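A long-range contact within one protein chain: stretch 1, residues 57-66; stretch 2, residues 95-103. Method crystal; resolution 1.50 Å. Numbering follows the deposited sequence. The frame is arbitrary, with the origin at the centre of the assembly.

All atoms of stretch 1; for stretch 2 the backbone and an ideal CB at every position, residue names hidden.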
ATOM      1  N   ASP A  57      -8.031   4.707 -32.499  1.00 13.01           N
ATOM      2  CA  ASP A  57      -7.731   6.134 -32.452  1.00 13.26           C
ATOM      3  C   ASP A  57      -6.503   6.302 -31.543  1.00 13.54           C
ATOM      4  O   ASP A  57      -6.586   6.001 -30.355  1.00 13.21           O
ATOM      5  CB  ASP A  57      -8.954   6.869 -31.891  1.00 13.43           C
ATOM      6  CG  ASP A  57      -8.751   8.372 -31.708  1.00 13.51           C
ATOM      7  OD1 ASP A  57      -7.622   8.886 -31.829  1.00 12.91           O
ATOM      8  OD2 ASP A  57      -9.704   9.122 -31.421  1.00 13.35           O
ATOM      9  N   PRO A  58      -5.377   6.773 -32.076  1.00 14.10           N
ATOM     10  CA  PRO A  58      -4.141   6.870 -31.279  1.00 14.62           C
ATOM     11  C   PRO A  58      -4.192   7.904 -30.149  1.00 14.43           C
ATOM     12  O   PRO A  58      -3.291   7.887 -29.304  1.00 15.23           O
ATOM     13  CB  PRO A  58      -3.076   7.247 -32.318  1.00 15.16           C
ATOM     14  CG  PRO A  58      -3.831   7.903 -33.399  1.00 15.70           C
ATOM     15  CD  PRO A  58      -5.175   7.224 -33.466  1.00 14.98           C
ATOM     16  N   ARG A  59      -5.201   8.770 -30.130  1.00 13.76           N
ATOM     17  CA  ARG A  59      -5.358   9.765 -29.068  1.00 13.61           C
ATOM     18  C   ARG A  59      -6.500   9.434 -28.109  1.00 13.10           C
ATOM     19  O   ARG A  59      -6.822  10.248 -27.242  1.00 13.45           O
ATOM     20  CB  ARG A  59      -5.601  11.154 -29.663  1.00 13.88           C
ATOM     21  CG  ARG A  59      -4.466  11.675 -30.513  1.00 16.25           C
ATOM     22  CD  ARG A  59      -4.606  13.141 -30.853  1.00 18.60           C
ATOM     23  NE  ARG A  59      -3.384  13.706 -31.410  1.00 20.44           N
ATOM     24  CZ  ARG A  59      -2.285  13.985 -30.713  1.00 22.04           C
ATOM     25  NH1 ARG A  59      -2.226  13.778 -29.391  1.00 21.18           N
ATOM     26  NH2 ARG A  59      -1.232  14.491 -31.351  1.00 23.60           N
ATOM     27  N   ALA A  60      -7.111   8.260 -28.257  1.00 11.74           N
ATOM     28  CA  ALA A  60      -8.213   7.846 -27.391  1.00 11.45           C
ATOM     29  C   ALA A  60      -8.030   6.431 -26.839  1.00 10.89           C
ATOM     30  O   ALA A  60      -7.625   5.522 -27.541  1.00 10.34           O
ATOM     31  CB  ALA A  60      -9.560   7.968 -28.125  1.00 11.63           C
ATOM     32  N   PHE A  61      -8.284   6.270 -25.541  1.00 10.74           N
ATOM     33  CA  PHE A  61      -8.115   5.003 -24.847  1.00 11.22           C
ATOM     34  C   PHE A  61      -9.268   4.798 -23.907  1.00 11.29           C
ATOM     35  O   PHE A  61      -9.753   5.753 -23.312  1.00 12.18           O
ATOM     36  CB  PHE A  61      -6.808   5.012 -24.031  1.00 11.21           C
ATOM     37  CG  PHE A  61      -5.591   5.133 -24.872  1.00 12.41           C
ATOM     38  CD1 PHE A  61      -5.235   6.352 -25.414  1.00 13.60           C
ATOM     39  CD2 PHE A  61      -4.806   4.030 -25.145  1.00 13.61           C
ATOM     40  CE1 PHE A  61      -4.129   6.467 -26.233  1.00 15.15           C
ATOM     41  CE2 PHE A  61      -3.672   4.152 -25.952  1.00 14.66           C
ATOM     42  CZ  PHE A  61      -3.343   5.362 -26.490  1.00 13.42           C
ATOM     43  N   ARG A  62      -9.698   3.559 -23.748  1.00 12.08           N
ATOM     44  CA  ARG A  62     -10.545   3.231 -22.618  1.00 12.59           C
ATOM     45  C   ARG A  62      -9.652   3.061 -21.399  1.00 12.33           C
ATOM     46  O   ARG A  62      -8.494   2.647 -21.512  1.00 12.21           O
ATOM     47  CB  ARG A  62     -11.346   1.966 -22.869  1.00 13.34           C
ATOM     48  CG  ARG A  62     -12.331   2.071 -24.022  1.00 16.07           C
ATOM     49  CD  ARG A  62     -13.123   0.795 -24.244  1.00 21.10           C
ATOM     50  NE  ARG A  62     -12.319  -0.239 -24.898  1.00 25.85           N
ATOM     51  CZ  ARG A  62     -12.342  -1.539 -24.603  1.00 28.63           C
ATOM     52  NH1 ARG A  62     -13.129  -2.023 -23.641  1.00 30.81           N
ATOM     53  NH2 ARG A  62     -11.562  -2.375 -25.282  1.00 30.68           N
ATOM     54  N   ALA A  63     -10.199   3.385 -20.246  1.00 11.68           N
ATOM     55  CA  ALA A  63      -9.458   3.291 -18.994  1.00 11.49           C
ATOM     56  C   ALA A  63     -10.267   2.572 -17.926  1.00 11.80           C
ATOM     57  O   ALA A  63     -11.496   2.639 -17.897  1.00 12.49           O
ATOM     58  CB  ALA A  63      -9.082   4.641 -18.534  1.00 11.51           C
ATOM     59  N   ARG A  64      -9.553   1.880 -17.048  1.00 11.00           N
ATOM     60  CA  ARG A  64     -10.145   1.237 -15.891  1.00 11.27           C
ATOM     61  C   ARG A  64      -9.275   1.638 -14.700  1.00 10.17           C
ATOM     62  O   ARG A  64      -8.049   1.505 -14.759  1.00  9.41           O
ATOM     63  CB  ARG A  64     -10.147  -0.287 -16.039  1.00 11.81           C
ATOM     64  CG  ARG A  64     -10.810  -0.856 -17.298  1.00 15.61           C
ATOM     65  CD  ARG A  64     -12.308  -0.897 -17.250  1.00 17.32           C
ATOM     66  NE  ARG A  64     -12.860  -1.759 -16.206  1.00 16.96           N
ATOM     67  CZ  ARG A  64     -13.026  -3.072 -16.288  1.00 17.56           C
ATOM     68  NH1 ARG A  64     -12.640  -3.761 -17.351  1.00 19.78           N
ATOM     69  NH2 ARG A  64     -13.581  -3.705 -15.267  1.00 19.49           N
ATOM     70  N   ILE A  65      -9.907   2.156 -13.653  1.00  9.45           N
ATOM     71  CA  ILE A  65      -9.210   2.614 -12.454  1.00  9.19           C
ATOM     72  C   ILE A  65      -9.630   1.776 -11.268  1.00  9.35           C
ATOM     73  O   ILE A  65     -10.816   1.567 -11.040  1.00  9.64           O
ATOM     74  CB  ILE A  65      -9.512   4.101 -12.158  1.00  9.41           C
ATOM     75  CG1 ILE A  65      -9.061   5.003 -13.307  1.00 10.56           C
ATOM     76  CG2 ILE A  65      -8.846   4.524 -10.870  1.00 10.79           C
ATOM     77  CD1 ILE A  65      -9.609   6.419 -13.222  1.00 13.11           C
ATOM     78  N   PHE A  66      -8.647   1.279 -10.521  1.00  8.84           N
ATOM     79  CA  PHE A  66      -8.890   0.493  -9.328  1.00  9.32           C
ATOM     80  C   PHE A  66      -8.154   1.052  -8.131  1.00  9.32           C
ATOM     81  O   PHE A  66      -7.006   1.488  -8.238  1.00  9.99           O
ATOM     82  CB  PHE A  66      -8.412  -0.940  -9.516  1.00  9.23           C
ATOM     83  CG  PHE A  66      -9.194  -1.723 -10.528  1.00 10.52           C
ATOM     84  CD1 PHE A  66      -8.963  -1.553 -11.877  1.00 11.74           C
ATOM     85  CD2 PHE A  66     -10.130  -2.662 -10.117  1.00 11.18           C
ATOM     86  CE1 PHE A  66      -9.686  -2.292 -12.802  1.00 11.77           C
ATOM     87  CE2 PHE A  66     -10.857  -3.396 -11.042  1.00 12.34           C
ATOM     88  CZ  PHE A  66     -10.633  -3.207 -12.378  1.00 12.03           C
ATOM     89  N   UNK A  95       1.920  20.734 -27.288  1.00 24.71           N
ATOM     90  CA  UNK A  95       0.766  20.308 -26.507  1.00 23.83           C
ATOM     91  C   UNK A  95       0.076  19.135 -27.197  1.00 22.18           C
ATOM     92  O   UNK A  95      -0.084  19.127 -28.414  1.00 22.76           O
ATOM     93  CB  UNK A  95      -0.213  21.468 -26.310  1.00 23.83           C
ATOM     94  N   UNK A  96      -0.320  18.143 -26.409  1.00 19.79           N
ATOM     95  CA  UNK A  96      -1.009  16.964 -26.913  1.00 18.50           C
ATOM     96  C   UNK A  96      -2.383  16.898 -26.270  1.00 17.63           C
ATOM     97  O   UNK A  96      -2.546  17.307 -25.121  1.00 17.22           O
ATOM     98  CB  UNK A  96      -0.210  15.690 -26.634  1.00 18.50           C
ATOM     99  N   UNK A  97      -3.356  16.390 -27.022  1.00 16.40           N
ATOM    100  CA  UNK A  97      -4.721  16.204 -26.555  1.00 16.16           C
ATOM    101  C   UNK A  97      -5.093  14.724 -26.585  1.00 14.58           C
ATOM    102  O   UNK A  97      -4.678  13.986 -27.469  1.00 14.31           O
ATOM    103  CB  UNK A  97      -5.696  17.020 -27.406  1.00 16.16           C
ATOM    104  N   UNK A  98      -5.866  14.308 -25.588  1.00 13.47           N
ATOM    105  CA  UNK A  98      -6.216  12.912 -25.356  1.00 12.69           C
ATOM    106  C   UNK A  98      -7.671  12.818 -24.943  1.00 12.71           C
ATOM    107  O   UNK A  98      -8.218  13.752 -24.371  1.00 12.50           O
ATOM    108  CB  UNK A  98      -5.312  12.287 -24.291  1.00 12.69           C
ATOM    109  N   UNK A  99      -8.293  11.682 -25.222  1.00 12.51           N
ATOM    110  CA  UNK A  99      -9.613  11.372 -24.695  1.00 13.02           C
ATOM    111  C   UNK A  99      -9.541  10.037 -23.992  1.00 12.19           C
ATOM    112  O   UNK A  99      -9.134   9.039 -24.585  1.00 12.84           O
ATOM    113  CB  UNK A  99     -10.670  11.355 -25.801  1.00 13.02           C
ATOM    114  N   UNK A 100      -9.923  10.010 -22.723  1.00 12.47           N
ATOM    115  CA  UNK A 100      -9.977   8.764 -21.976  1.00 13.04           C
ATOM    116  C   UNK A 100     -11.423   8.403 -21.656  1.00 13.89           C
ATOM    117  O   UNK A 100     -12.166   9.212 -21.121  1.00 14.02           O
ATOM    118  CB  UNK A 100      -9.154   8.870 -20.691  1.00 13.04           C
ATOM    119  N   UNK A 101     -11.806   7.177 -21.985  1.00 14.47           N
ATOM    120  CA  UNK A 101     -13.181   6.723 -21.821  1.00 15.88           C
ATOM    121  C   UNK A 101     -13.299   5.840 -20.596  1.00 17.31           C
ATOM    122  O   UNK A 101     -12.698   4.778 -20.533  1.00 16.87           O
ATOM    123  CB  UNK A 101     -13.658   5.973 -23.066  1.00 15.88           C
ATOM    124  N   UNK A 102     -14.057   6.312 -19.615  1.00 19.33           N
ATOM    125  CA  UNK A 102     -14.484   5.486 -18.494  1.00 21.89           C
ATOM    126  C   UNK A 102     -15.893   5.000 -18.828  1.00 23.84           C
ATOM    127  O   UNK A 102     -16.529   5.543 -19.722  1.00 25.19           O
ATOM    128  CB  UNK A 102     -14.445   6.253 -17.171  1.00 21.89           C
ATOM    129  N   UNK A 103     -16.364   3.960 -18.156  1.00 26.25           N
ATOM    130  CA  UNK A 103     -17.694   3.406 -18.439  1.00 27.75           C
ATOM    131  C   UNK A 103     -18.759   4.501 -18.473  1.00 29.10           C
ATOM    132  O   UNK A 103     -19.551   4.582 -19.419  1.00 29.54           O
ATOM    133  CB  UNK A 103     -18.064   2.353 -17.392  1.00 27.75           C
TER

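Two parallel strands set the frame before any side chain is chosen. Four backbone hydrogen bonds run between them: 99 N to Arg-59 O (2.9 Å), Phe-61 N to 99 O (3.1 Å), 101 N to Phe-61 O (2.8 Å) and Ala-63 N to 101 O (2.9 Å). Because these use main-chain atoms alone, they ask little of the sequence, and the side chains decide the rest.

Position 95 has no atom of stretch 1 within 5.5 Å of its ideal CB, so stretch 1 places no demand there. The residue is Glu-95, which makes no contact across the pair.

At 96 the backbone is extended and the CB points sideways, yet it lies 3.9 Å from Arg-59 NH1. A cationic guanidinium at this distance favours an acceptor: Asp, Glu, Asn or Gln could all be considered. The deposited residue is Gln-96, whose OE1 accepts from both Arg-59 NH1 (3.0 Å) and Arg-59 NH2 (2.8 Å), a forked arrangement at the edge of the guanidinium.

Position 97 also points sideways, its CB 5.1 Å from Arg-59 NH1. What stretch 1 engages here is the carbonyl, 97 O accepting from Arg-59 NH1 at 3.1 Å, so many side chains would serve. His-97 fills it, and the end of its side chain leads away.

At 98 the CB sits 3.9 Å from Arg-59 O and points sideways. The long Arg-59 side chain reaches along the strand and leaves room for a broad apolar or aromatic group beneath it; Leu, Met, Phe, Tyr or Trp are reasonable. It is Trp-98, with Arg-59 NH1 over one face of the indole, 4.1 Å from CH2. The cation-pi geometry is long, 5.4 Å from Arg-59 CZ to the centroid of the six-membered ring, and at most weakly attractive. Pro-58 O approaches the ring edge, 3.8 Å from CZ3.

Position 99 pairs with Ala-60 and shares its face of the sheet, their CB atoms about 4.3 Å apart. The small neighbour admits beta-branched or polar residues: Thr, Val, Ser. Thr-99 is found, and a water joins its OG1 (2.7 Å) to Arg-59 O (3.1 Å), to which it donates.

Position 100 shares a face with Phe-61, its CB 4.7 Å from Ala-63 CB. An apolar chain such as Leu, Ile, Val or Met suits it. Leu-100 sets CD2 3.7 Å from Phe-61 CB.

At 101 the CB returns to the face of Ala-60 and Arg-62, 4.2 Å from Arg-62 CA. Polar or aromatic chains able to lie along this face fit. His-101 brings its ring edge to Ala-60, NE2 lying 4.4 Å from CB, while its own CB is 4.2 Å from Arg-62 CG.

Position 102 points sideways, but Ala-63 and Ile-65 offer an apolar patch, calling for Leu, Ile or Met. Leu-102 meets both through CD2, 4.1 Å from Ala-63 CB and 4.0 Å from Ile-65 CD1.

Position 103 is unconstrained by stretch 1; Ala-103 occupies it.

Stretch 2, residues 95-103: EQHWTLHLA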
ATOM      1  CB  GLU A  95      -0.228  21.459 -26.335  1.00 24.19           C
ATOM      2  CG  GLU A  95      -1.388  21.141 -25.407  1.00 25.71           C
ATOM      3  CD  GLU A  95      -2.315  22.324 -25.194  1.00 28.68           C
ATOM      4  OE1 GLU A  95      -3.103  22.667 -26.077  1.00 31.85           O
ATOM      5  OE2 GLU A  95      -2.226  22.943 -24.030  1.00 29.34           O
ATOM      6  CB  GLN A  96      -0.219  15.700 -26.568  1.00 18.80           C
ATOM      7  CG  GLN A  96       1.203  15.686 -27.103  1.00 19.12           C
ATOM      8  CD  GLN A  96       1.267  15.644 -28.615  1.00 20.73           C
ATOM      9  OE1 GLN A  96       0.519  14.851 -29.218  1.00 19.80           O
ATOM     10  NE2 GLN A  96       2.064  16.409 -29.213  1.00 22.40           N
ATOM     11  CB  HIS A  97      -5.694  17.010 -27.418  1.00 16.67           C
ATOM     12  CG  HIS A  97      -5.459  18.483 -27.360  1.00 20.22           C
ATOM     13  ND1 HIS A  97      -4.480  19.110 -28.099  1.00 24.39           N
ATOM     14  CD2 HIS A  97      -6.076  19.455 -26.648  1.00 23.95           C
ATOM     15  CE1 HIS A  97      -4.503  20.406 -27.843  1.00 24.86           C
ATOM     16  NE2 HIS A  97      -5.463  20.641 -26.967  1.00 25.11           N
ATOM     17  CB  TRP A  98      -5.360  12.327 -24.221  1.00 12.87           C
ATOM     18  CG  TRP A  98      -3.930  12.622 -24.355  1.00 12.28           C
ATOM     19  CD1 TRP A  98      -3.217  13.579 -23.694  1.00 10.99           C
ATOM     20  CD2 TRP A  98      -3.007  11.959 -25.222  1.00 11.88           C
ATOM     21  NE1 TRP A  98      -1.908  13.550 -24.104  1.00 12.07           N
ATOM     22  CE2 TRP A  98      -1.750  12.561 -25.037  1.00 11.31           C
ATOM     23  CE3 TRP A  98      -3.116  10.906 -26.135  1.00 11.73           C
ATOM     24  CZ2 TRP A  98      -0.613  12.160 -25.745  1.00 13.64           C
ATOM     25  CZ3 TRP A  98      -1.984  10.517 -26.843  1.00 12.40           C
ATOM     26  CH2 TRP A  98      -0.757  11.138 -26.638  1.00 13.61           C
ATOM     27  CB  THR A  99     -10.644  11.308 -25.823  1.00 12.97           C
ATOM     28  OG1 THR A  99     -10.657  12.562 -26.521  1.00 15.28           O
ATOM     29  CG2 THR A  99     -12.056  11.139 -25.262  1.00 15.17           C
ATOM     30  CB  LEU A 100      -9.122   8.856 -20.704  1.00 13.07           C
ATOM     31  CG  LEU A 100      -7.636   9.097 -20.960  1.00 14.41           C
ATOM     32  CD1 LEU A 100      -6.895   9.242 -19.638  1.00 15.37           C
ATOM     33  CD2 LEU A 100      -7.021   7.985 -21.796  1.00 14.81           C
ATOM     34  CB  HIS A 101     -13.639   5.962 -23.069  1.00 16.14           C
ATOM     35  CG  HIS A 101     -13.769   6.835 -24.272  1.00 18.04           C
ATOM     36  ND1 HIS A 101     -14.832   7.696 -24.454  1.00 21.41           N
ATOM     37  CD2 HIS A 101     -12.962   7.000 -25.344  1.00 19.11           C
ATOM     38  CE1 HIS A 101     -14.670   8.353 -25.590  1.00 20.95           C
ATOM     39  NE2 HIS A 101     -13.543   7.948 -26.150  1.00 19.51           N
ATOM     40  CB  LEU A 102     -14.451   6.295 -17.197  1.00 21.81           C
ATOM     41  CG  LEU A 102     -13.046   6.729 -16.745  1.00 22.98           C
ATOM     42  CD1 LEU A 102     -13.123   7.889 -15.766  1.00 24.46           C
ATOM     43  CD2 LEU A 102     -12.276   5.557 -16.134  1.00 23.97           C
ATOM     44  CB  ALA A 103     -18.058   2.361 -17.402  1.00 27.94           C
TER
HETATM   45  O   HOH W   1      -8.732  12.456 -28.397  1.00 23.47           O
HETATM   46  O   HOH W   2     -13.828   2.629 -16.473  1.00 18.19           O
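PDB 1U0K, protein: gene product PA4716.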